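Local coordinates for LbaCas13a H328A (C2c2) (Lachnospiraceae bacterium NK4A179, PDB 5WLH), which binds and probably processes its own pre-crRNA and, as a guide-bound CRISPR-Cas13a nuclease, cleaves RNA, at residues Pro676-Leu690 against Leu845-Phe857. Residues are numbered along the deposited sequence; the frame is centred on the assembly and turned at random.
Sequences PSFNKVFVRKNFPAL and LLLVNLRKAFLEF. With nucleotides of chain B.
Arg-851 reaches from helix 843-861 to the backbone carbonyl of Val-681, the last residue of the short helix 678-681. Its NE hydrogen-bonds to Val-681 O at 2.9 Å, nearly in line with the C=O bond but bent at the hydrogen (139°), the oxygen tilted from the guanidinium plane; NH2 adds a weak second bond to the same oxygen. The chain runs extended until chi3 (-66°) bends it, turning the guanidinium back to that carbonyl. On the way its methylene CG lies over one face of the Phe-682 ring, 4.1 Å from the centroid, a CH-pi contact, while CD touches Leu-690 CD1; arginine suits the place by joining an aliphatic stem to a donor head. With an alanine here, the Val-681 carbonyl would probably lose both guanidinium donors and the Phe-682 ring its CH-pi partner. Phe-682 CZ also packs 3.4 Å from Phe-854 CD2, the ring planes at 63°, and Leu-855 CD2 sits at its edge. At the other end, Leu-847 CD2 touches both Pro-676 CB, at 3.5 Å, and Val-681 CG2, while Leu-850 crosses the puckered ring of Pro-676 at about a right angle, its CD1 against CG and CD; compact apolar groups fill this side.

Behind this layer, Tyr-721 and Tyr-728 of helix 709-732 bond to the carbonyls of Phe-682 and Pro-676. Ser-677 N-caps the short helix, its OG accepting from Lys-680 N, and its own N donates to G33 OP1 of chain B at 2.7 Å. Lys-680 NZ binds OP2 of that phosphate, Asn-679 OD1 accepts from the A34 ribose and Asn-686 ND2 holds the U42 phosphate. An N-capped helix start, its backbone N-H and a lysine on a pre-crRNA phosphate, thus packs on helix 843-861 as part of this Cas13a's crRNA-binding surface.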
loop_
_atom_site.group_PDB
_atom_site.type_symbol
_atom_site.label_atom_id
_atom_site.label_comp_id
_atom_site.label_asym_id
_atom_site.label_seq_id
_atom_site.Cartn_x
_atom_site.Cartn_y
_atom_site.Cartn_z
ATOM N N PRO A 676 -15.394 -11.007 -5.899
ATOM C CA PRO A 676 -15.325 -11.591 -4.555
ATOM C C PRO A 676 -14.774 -13.005 -4.579
ATOM O O PRO A 676 -15.116 -13.812 -5.451
ATOM C CB PRO A 676 -16.786 -11.565 -4.086
ATOM C CG PRO A 676 -17.375 -10.426 -4.789
ATOM C CD PRO A 676 -16.700 -10.375 -6.156
ATOM N N SER A 677 -13.907 -13.306 -3.616
ATOM C CA SER A 677 -13.295 -14.622 -3.565
ATOM C C SER A 677 -14.362 -15.666 -3.275
ATOM O O SER A 677 -15.386 -15.368 -2.663
ATOM C CB SER A 677 -12.227 -14.689 -2.481
ATOM O OG SER A 677 -12.838 -14.712 -1.195
ATOM N N PHE A 678 -14.112 -16.895 -3.731
ATOM C CA PHE A 678 -15.025 -17.987 -3.406
ATOM C C PHE A 678 -15.250 -18.051 -1.905
ATOM O O PHE A 678 -16.389 -18.184 -1.442
ATOM C CB PHE A 678 -14.477 -19.324 -3.906
ATOM C CG PHE A 678 -15.254 -20.514 -3.394
ATOM C CD1 PHE A 678 -16.487 -20.830 -3.943
ATOM C CD2 PHE A 678 -14.769 -21.276 -2.350
ATOM C CE1 PHE A 678 -17.215 -21.910 -3.461
ATOM C CE2 PHE A 678 -15.481 -22.351 -1.871
ATOM C CZ PHE A 678 -16.710 -22.660 -2.425
ATOM N N ASN A 679 -14.168 -17.905 -1.132
ATOM C CA ASN A 679 -14.215 -18.084 0.314
ATOM C C ASN A 679 -15.002 -16.998 1.023
ATOM O O ASN A 679 -15.385 -17.202 2.181
ATOM C CB ASN A 679 -12.794 -18.136 0.873
ATOM C CG ASN A 679 -11.959 -19.175 0.191
ATOM O OD1 ASN A 679 -11.654 -19.047 -0.994
ATOM N ND2 ASN A 679 -11.605 -20.230 0.917
ATOM N N LYS A 680 -15.216 -15.847 0.385
ATOM C CA LYS A 680 -16.089 -14.824 0.948
ATOM C C LYS A 680 -17.539 -15.023 0.541
ATOM O O LYS A 680 -18.445 -14.721 1.328
ATOM C CB LYS A 680 -15.636 -13.425 0.518
ATOM C CG LYS A 680 -14.258 -13.024 1.050
ATOM C CD LYS A 680 -14.300 -12.515 2.476
ATOM C CE LYS A 680 -12.993 -11.793 2.863
ATOM N NZ LYS A 680 -12.661 -10.546 2.066
ATOM N N VAL A 681 -17.774 -15.531 -0.670
ATOM C CA VAL A 681 -19.137 -15.831 -1.104
ATOM C C VAL A 681 -19.677 -17.041 -0.354
ATOM O O VAL A 681 -20.835 -17.056 0.077
ATOM C CB VAL A 681 -19.168 -16.048 -2.629
ATOM C CG1 VAL A 681 -20.570 -16.448 -3.089
ATOM C CG2 VAL A 681 -18.743 -14.774 -3.354
ATOM N N PHE A 682 -18.847 -18.065 -0.180
ATOM C CA PHE A 682 -19.192 -19.287 0.545
ATOM C C PHE A 682 -18.254 -19.361 1.743
ATOM O O PHE A 682 -17.145 -19.899 1.658
ATOM C CB PHE A 682 -19.083 -20.509 -0.357
ATOM C CG PHE A 682 -20.147 -20.561 -1.396
ATOM C CD1 PHE A 682 -21.377 -21.147 -1.121
ATOM C CD2 PHE A 682 -19.952 -19.973 -2.628
ATOM C CE1 PHE A 682 -22.376 -21.169 -2.077
ATOM C CE2 PHE A 682 -20.945 -20.000 -3.593
ATOM C CZ PHE A 682 -22.160 -20.592 -3.313
ATOM N N VAL A 683 -18.696 -18.785 2.860
ATOM C CA VAL A 683 -17.887 -18.790 4.071
ATOM C C VAL A 683 -17.777 -20.215 4.584
ATOM O O VAL A 683 -18.792 -20.906 4.745
ATOM C CB VAL A 683 -18.503 -17.857 5.122
ATOM C CG1 VAL A 683 -17.729 -17.952 6.415
ATOM C CG2 VAL A 683 -18.529 -16.430 4.602
ATOM N N ARG A 684 -16.544 -20.671 4.829
ATOM C CA ARG A 684 -16.350 -22.076 5.179
ATOM C C ARG A 684 -17.163 -22.457 6.412
ATOM O O ARG A 684 -17.822 -23.506 6.428
ATOM C CB ARG A 684 -14.873 -22.381 5.407
ATOM C CG ARG A 684 -14.592 -23.842 5.707
ATOM C CD ARG A 684 -15.341 -24.795 4.755
ATOM N NE ARG A 684 -15.021 -26.179 5.076
ATOM C CZ ARG A 684 -15.671 -26.898 5.988
ATOM N NH1 ARG A 684 -16.678 -26.365 6.665
ATOM N NH2 ARG A 684 -15.305 -28.149 6.231
ATOM N N LYS A 685 -17.147 -21.611 7.442
ATOM C CA LYS A 685 -17.871 -21.947 8.665
ATOM C C LYS A 685 -19.356 -22.180 8.404
ATOM O O LYS A 685 -19.969 -23.035 9.049
ATOM C CB LYS A 685 -17.669 -20.844 9.705
ATOM C CG LYS A 685 -18.698 -20.849 10.821
ATOM C CD LYS A 685 -18.668 -19.553 11.622
ATOM C CE LYS A 685 -19.704 -19.594 12.742
ATOM N NZ LYS A 685 -19.660 -20.892 13.476
ATOM N N ASN A 686 -19.952 -21.453 7.459
ATOM C CA ASN A 686 -21.379 -21.576 7.170
ATOM C C ASN A 686 -21.692 -22.613 6.093
ATOM O O ASN A 686 -22.872 -22.879 5.839
ATOM C CB ASN A 686 -21.958 -20.228 6.739
ATOM C CG ASN A 686 -21.667 -19.127 7.729
ATOM O OD1 ASN A 686 -21.465 -19.389 8.919
ATOM N ND2 ASN A 686 -21.663 -17.878 7.249
ATOM N N PHE A 687 -20.665 -23.205 5.482
ATOM C CA PHE A 687 -20.860 -24.041 4.294
ATOM C C PHE A 687 -21.729 -25.271 4.552
ATOM O O PHE A 687 -22.674 -25.497 3.777
ATOM C CB PHE A 687 -19.485 -24.420 3.733
ATOM C CG PHE A 687 -19.531 -25.093 2.393
ATOM C CD1 PHE A 687 -20.028 -24.428 1.287
ATOM C CD2 PHE A 687 -19.047 -26.383 2.238
ATOM C CE1 PHE A 687 -20.061 -25.044 0.056
ATOM C CE2 PHE A 687 -19.081 -27.007 0.996
ATOM C CZ PHE A 687 -19.586 -26.330 -0.086
ATOM N N PRO A 688 -21.483 -26.100 5.574
ATOM C CA PRO A 688 -22.328 -27.298 5.729
ATOM C C PRO A 688 -23.797 -26.958 5.877
ATOM O O PRO A 688 -24.643 -27.559 5.203
ATOM C CB PRO A 688 -21.755 -27.966 6.984
ATOM C CG PRO A 688 -20.308 -27.507 7.006
ATOM C CD PRO A 688 -20.402 -26.077 6.578
ATOM N N ALA A 689 -24.120 -25.968 6.712
ATOM C CA ALA A 689 -25.508 -25.536 6.836
ATOM C C ALA A 689 -26.052 -25.022 5.507
ATOM O O ALA A 689 -27.231 -25.230 5.186
ATOM C CB ALA A 689 -25.627 -24.466 7.922
ATOM N N LEU A 690 -25.214 -24.358 4.708
ATOM C CA LEU A 690 -25.718 -23.786 3.466
ATOM C C LEU A 690 -26.045 -24.865 2.439
ATOM O O LEU A 690 -27.057 -24.766 1.740
ATOM C CB LEU A 690 -24.712 -22.787 2.884
ATOM C CG LEU A 690 -25.281 -21.950 1.732
ATOM C CD1 LEU A 690 -24.974 -20.474 1.904
ATOM C CD2 LEU A 690 -24.764 -22.447 0.403
ATOM N N LEU A 845 -24.733 -7.319 -1.093
ATOM C CA LEU A 845 -25.617 -7.599 -2.212
ATOM C C LEU A 845 -24.869 -8.318 -3.324
ATOM O O LEU A 845 -25.424 -9.200 -3.986
ATOM C CB LEU A 845 -26.246 -6.305 -2.721
ATOM C CG LEU A 845 -27.346 -5.774 -1.798
ATOM C CD1 LEU A 845 -27.979 -4.516 -2.361
ATOM C CD2 LEU A 845 -28.388 -6.852 -1.576
ATOM N N LEU A 846 -23.602 -7.972 -3.541
ATOM C CA LEU A 846 -22.844 -8.693 -4.553
ATOM C C LEU A 846 -22.609 -10.139 -4.126
ATOM O O LEU A 846 -22.835 -11.067 -4.911
ATOM C CB LEU A 846 -21.526 -7.974 -4.829
ATOM C CG LEU A 846 -20.775 -8.374 -6.092
ATOM C CD1 LEU A 846 -21.675 -8.296 -7.315
ATOM C CD2 LEU A 846 -19.549 -7.474 -6.255
ATOM N N LEU A 847 -22.151 -10.346 -2.883
ATOM C CA LEU A 847 -21.935 -11.699 -2.381
ATOM C C LEU A 847 -23.223 -12.517 -2.435
ATOM O O LEU A 847 -23.204 -13.699 -2.799
ATOM C CB LEU A 847 -21.399 -11.659 -0.948
ATOM C CG LEU A 847 -20.063 -10.961 -0.665
ATOM C CD1 LEU A 847 -19.822 -10.860 0.835
ATOM C CD2 LEU A 847 -18.930 -11.706 -1.313
ATOM N N VAL A 848 -24.354 -11.903 -2.088
ATOM C CA VAL A 848 -25.617 -12.636 -2.096
ATOM C C VAL A 848 -25.982 -13.047 -3.516
ATOM O O VAL A 848 -26.323 -14.208 -3.778
ATOM C CB VAL A 848 -26.732 -11.800 -1.441
ATOM C CG1 VAL A 848 -28.089 -12.415 -1.737
ATOM C CG2 VAL A 848 -26.511 -11.709 0.054
ATOM N N ASN A 849 -25.897 -12.111 -4.461
ATOM C CA ASN A 849 -26.303 -12.425 -5.822
ATOM C C ASN A 849 -25.374 -13.449 -6.457
ATOM O O ASN A 849 -25.826 -14.312 -7.218
ATOM C CB ASN A 849 -26.360 -11.160 -6.664
ATOM C CG ASN A 849 -27.645 -10.382 -6.450
ATOM O OD1 ASN A 849 -28.643 -10.626 -7.121
ATOM N ND2 ASN A 849 -27.621 -9.433 -5.524
ATOM N N LEU A 850 -24.072 -13.370 -6.153
ATOM C CA LEU A 850 -23.143 -14.391 -6.627
ATOM C C LEU A 850 -23.451 -15.751 -6.010
ATOM O O LEU A 850 -23.422 -16.773 -6.703
ATOM C CB LEU A 850 -21.701 -13.979 -6.315
ATOM C CG LEU A 850 -21.051 -12.956 -7.255
ATOM C CD1 LEU A 850 -19.690 -12.519 -6.714
ATOM C CD2 LEU A 850 -20.902 -13.499 -8.659
ATOM N N ARG A 851 -23.738 -15.779 -4.704
ATOM C CA ARG A 851 -23.977 -17.037 -4.008
ATOM C C ARG A 851 -25.195 -17.748 -4.573
ATOM O O ARG A 851 -25.164 -18.963 -4.809
ATOM C CB ARG A 851 -24.149 -16.760 -2.515
ATOM C CG ARG A 851 -24.262 -17.974 -1.623
ATOM C CD ARG A 851 -24.690 -17.538 -0.219
ATOM N NE ARG A 851 -23.657 -16.737 0.436
ATOM C CZ ARG A 851 -23.797 -15.463 0.793
ATOM N NH1 ARG A 851 -24.939 -14.831 0.575
ATOM N NH2 ARG A 851 -22.788 -14.823 1.373
ATOM N N LYS A 852 -26.260 -16.997 -4.846
ATOM C CA LYS A 852 -27.463 -17.602 -5.401
ATOM C C LYS A 852 -27.266 -17.990 -6.864
ATOM O O LYS A 852 -27.697 -19.072 -7.281
ATOM C CB LYS A 852 -28.649 -16.654 -5.218
ATOM C CG LYS A 852 -28.988 -16.385 -3.747
ATOM C CD LYS A 852 -28.770 -17.629 -2.862
ATOM C CE LYS A 852 -28.761 -17.274 -1.374
ATOM N NZ LYS A 852 -28.086 -18.268 -0.514
ATOM N N ALA A 853 -26.583 -17.144 -7.655
ATOM C CA ALA A 853 -26.281 -17.525 -9.028
ATOM C C ALA A 853 -25.456 -18.807 -9.078
ATOM O O ALA A 853 -25.654 -19.644 -9.971
ATOM C CB ALA A 853 -25.550 -16.384 -9.747
ATOM N N PHE A 854 -24.520 -18.976 -8.137
ATOM C CA PHE A 854 -23.683 -20.174 -8.136
ATOM C C PHE A 854 -24.506 -21.415 -7.812
ATOM O O PHE A 854 -24.358 -22.459 -8.455
ATOM C CB PHE A 854 -22.534 -20.031 -7.137
ATOM C CG PHE A 854 -21.589 -21.197 -7.128
ATOM C CD1 PHE A 854 -20.506 -21.239 -7.999
ATOM C CD2 PHE A 854 -21.783 -22.263 -6.252
ATOM C CE1 PHE A 854 -19.635 -22.312 -7.992
ATOM C CE2 PHE A 854 -20.911 -23.344 -6.224
ATOM C CZ PHE A 854 -19.820 -23.366 -7.105
ATOM N N LEU A 855 -25.359 -21.325 -6.797
ATOM C CA LEU A 855 -26.183 -22.476 -6.446
ATOM C C LEU A 855 -27.046 -22.901 -7.623
ATOM O O LEU A 855 -27.176 -24.098 -7.902
ATOM C CB LEU A 855 -27.038 -22.160 -5.220
ATOM C CG LEU A 855 -26.229 -21.888 -3.944
ATOM C CD1 LEU A 855 -27.091 -21.276 -2.850
ATOM C CD2 LEU A 855 -25.526 -23.140 -3.443
ATOM N N GLU A 856 -27.618 -21.932 -8.344
ATOM C CA GLU A 856 -28.432 -22.268 -9.509
ATOM C C GLU A 856 -27.580 -22.867 -10.623
ATOM O O GLU A 856 -28.016 -23.800 -11.313
ATOM C CB GLU A 856 -29.188 -21.028 -9.996
ATOM C CG GLU A 856 -29.907 -21.213 -11.320
ATOM C CD GLU A 856 -30.795 -20.036 -11.681
ATOM O OE1 GLU A 856 -32.034 -20.181 -11.588
ATOM O OE2 GLU A 856 -30.258 -18.970 -12.058
ATOM N N PHE A 857 -26.360 -22.343 -10.810
ATOM C CA PHE A 857 -25.427 -22.901 -11.785
ATOM C C PHE A 857 -25.130 -24.367 -11.495
ATOM O O PHE A 857 -25.057 -25.194 -12.416
ATOM C CB PHE A 857 -24.129 -22.078 -11.765
ATOM C CG PHE A 857 -23.057 -22.583 -12.691
ATOM C CD1 PHE A 857 -23.157 -22.391 -14.062
ATOM C CD2 PHE A 857 -21.931 -23.216 -12.190
ATOM C CE1 PHE A 857 -22.169 -22.828 -14.909
ATOM C CE2 PHE A 857 -20.933 -23.661 -13.042
ATOM C CZ PHE A 857 -21.060 -23.467 -14.409
ATOM P P A B 34 -9.129 -14.940 -5.778
ATOM O OP1 A B 34 -8.536 -15.253 -7.109
ATOM O OP2 A B 34 -10.624 -14.835 -5.609
ATOM O "O5'" A B 34 -8.615 -15.883 -4.616
ATOM C "C5'" A B 34 -7.277 -16.362 -4.595
ATOM C "C4'" A B 34 -7.154 -17.647 -3.810
ATOM O "O4'" A B 34 -7.218 -17.372 -2.379
ATOM C "C3'" A B 34 -8.240 -18.697 -4.104
ATOM O "O3'" A B 34 -7.652 -19.990 -4.160
ATOM C "C2'" A B 34 -9.135 -18.621 -2.865
ATOM O "O2'" A B 34 -9.826 -19.814 -2.560
ATOM C "C1'" A B 34 -8.123 -18.271 -1.776
ATOM N N9 A B 34 -8.732 -17.679 -0.579
ATOM C C8 A B 34 -9.423 -16.511 -0.395
ATOM N N7 A B 34 -9.861 -16.351 0.834
ATOM C C5 A B 34 -9.451 -17.495 1.499
ATOM C C6 A B 34 -9.597 -17.949 2.823
ATOM N N6 A B 34 -10.238 -17.279 3.787
ATOM N N1 A B 34 -9.057 -19.146 3.145
ATOM C C2 A B 34 -8.415 -19.839 2.193
ATOM N N3 A B 34 -8.214 -19.514 0.916
ATOM C C4 A B 34 -8.756 -18.318 0.636
ATOM P P G B 33 -11.875 -10.575 -1.701
ATOM O OP1 G B 33 -13.141 -11.334 -1.902
ATOM O OP2 G B 33 -11.237 -10.550 -0.348
ATOM O "O5'" G B 33 -10.785 -11.132 -2.704
ATOM C "C5'" G B 33 -11.051 -11.221 -4.094
ATOM C "C4'" G B 33 -9.790 -11.556 -4.841
ATOM O "O4'" G B 33 -8.841 -10.448 -4.712
ATOM C "C3'" G B 33 -9.059 -12.797 -4.322
ATOM O "O3'" G B 33 -8.512 -13.514 -5.413
ATOM C "C2'" G B 33 -7.910 -12.195 -3.522
ATOM O "O2'" G B 33 -6.790 -13.031 -3.336
ATOM C "C1'" G B 33 -7.586 -10.981 -4.368
ATOM N N9 G B 33 -6.719 -10.034 -3.653
ATOM C C8 G B 33 -5.487 -9.598 -4.090
ATOM N N7 G B 33 -4.870 -8.855 -3.205
ATOM C C5 G B 33 -5.720 -8.846 -2.114
ATOM C C6 G B 33 -5.574 -8.209 -0.864
ATOM O O6 G B 33 -4.641 -7.502 -0.460
ATOM N N1 G B 33 -6.665 -8.439 -0.048
ATOM C C2 G B 33 -7.770 -9.182 -0.384
ATOM N N2 G B 33 -8.723 -9.277 0.549
ATOM N N3 G B 33 -7.922 -9.783 -1.545
ATOM C C4 G B 33 -6.866 -9.579 -2.366
ATOM P P U B 42 -19.654 -14.842 8.848
ATOM O OP1 U B 42 -20.925 -15.617 8.898
ATOM O OP2 U B 42 -19.025 -14.547 7.541
ATOM O "O5'" U B 42 -19.899 -13.449 9.572
ATOM C "C5'" U B 42 -20.660 -13.356 10.768
ATOM C "C4'" U B 42 -20.612 -11.949 11.301
ATOM O "O4'" U B 42 -19.227 -11.593 11.564
ATOM C "C3'" U B 42 -21.092 -10.869 10.336
ATOM O "O3'" U B 42 -22.504 -10.711 10.315
ATOM C "C2'" U B 42 -20.339 -9.635 10.814
ATOM O "O2'" U B 42 -20.949 -9.088 11.972
ATOM C "C1'" U B 42 -19.001 -10.241 11.222
ATOM N N1 U B 42 -17.996 -10.179 10.133
ATOM C C2 U B 42 -17.379 -8.960 9.902
ATOM O O2 U B 42 -17.638 -7.963 10.549
ATOM N N3 U B 42 -16.447 -8.941 8.894
ATOM C C4 U B 42 -16.076 -10.006 8.101
ATOM O O4 U B 42 -15.222 -9.846 7.228
ATOM C C5 U B 42 -16.756 -11.233 8.399
ATOM C C6 U B 42 -17.666 -11.277 9.379
#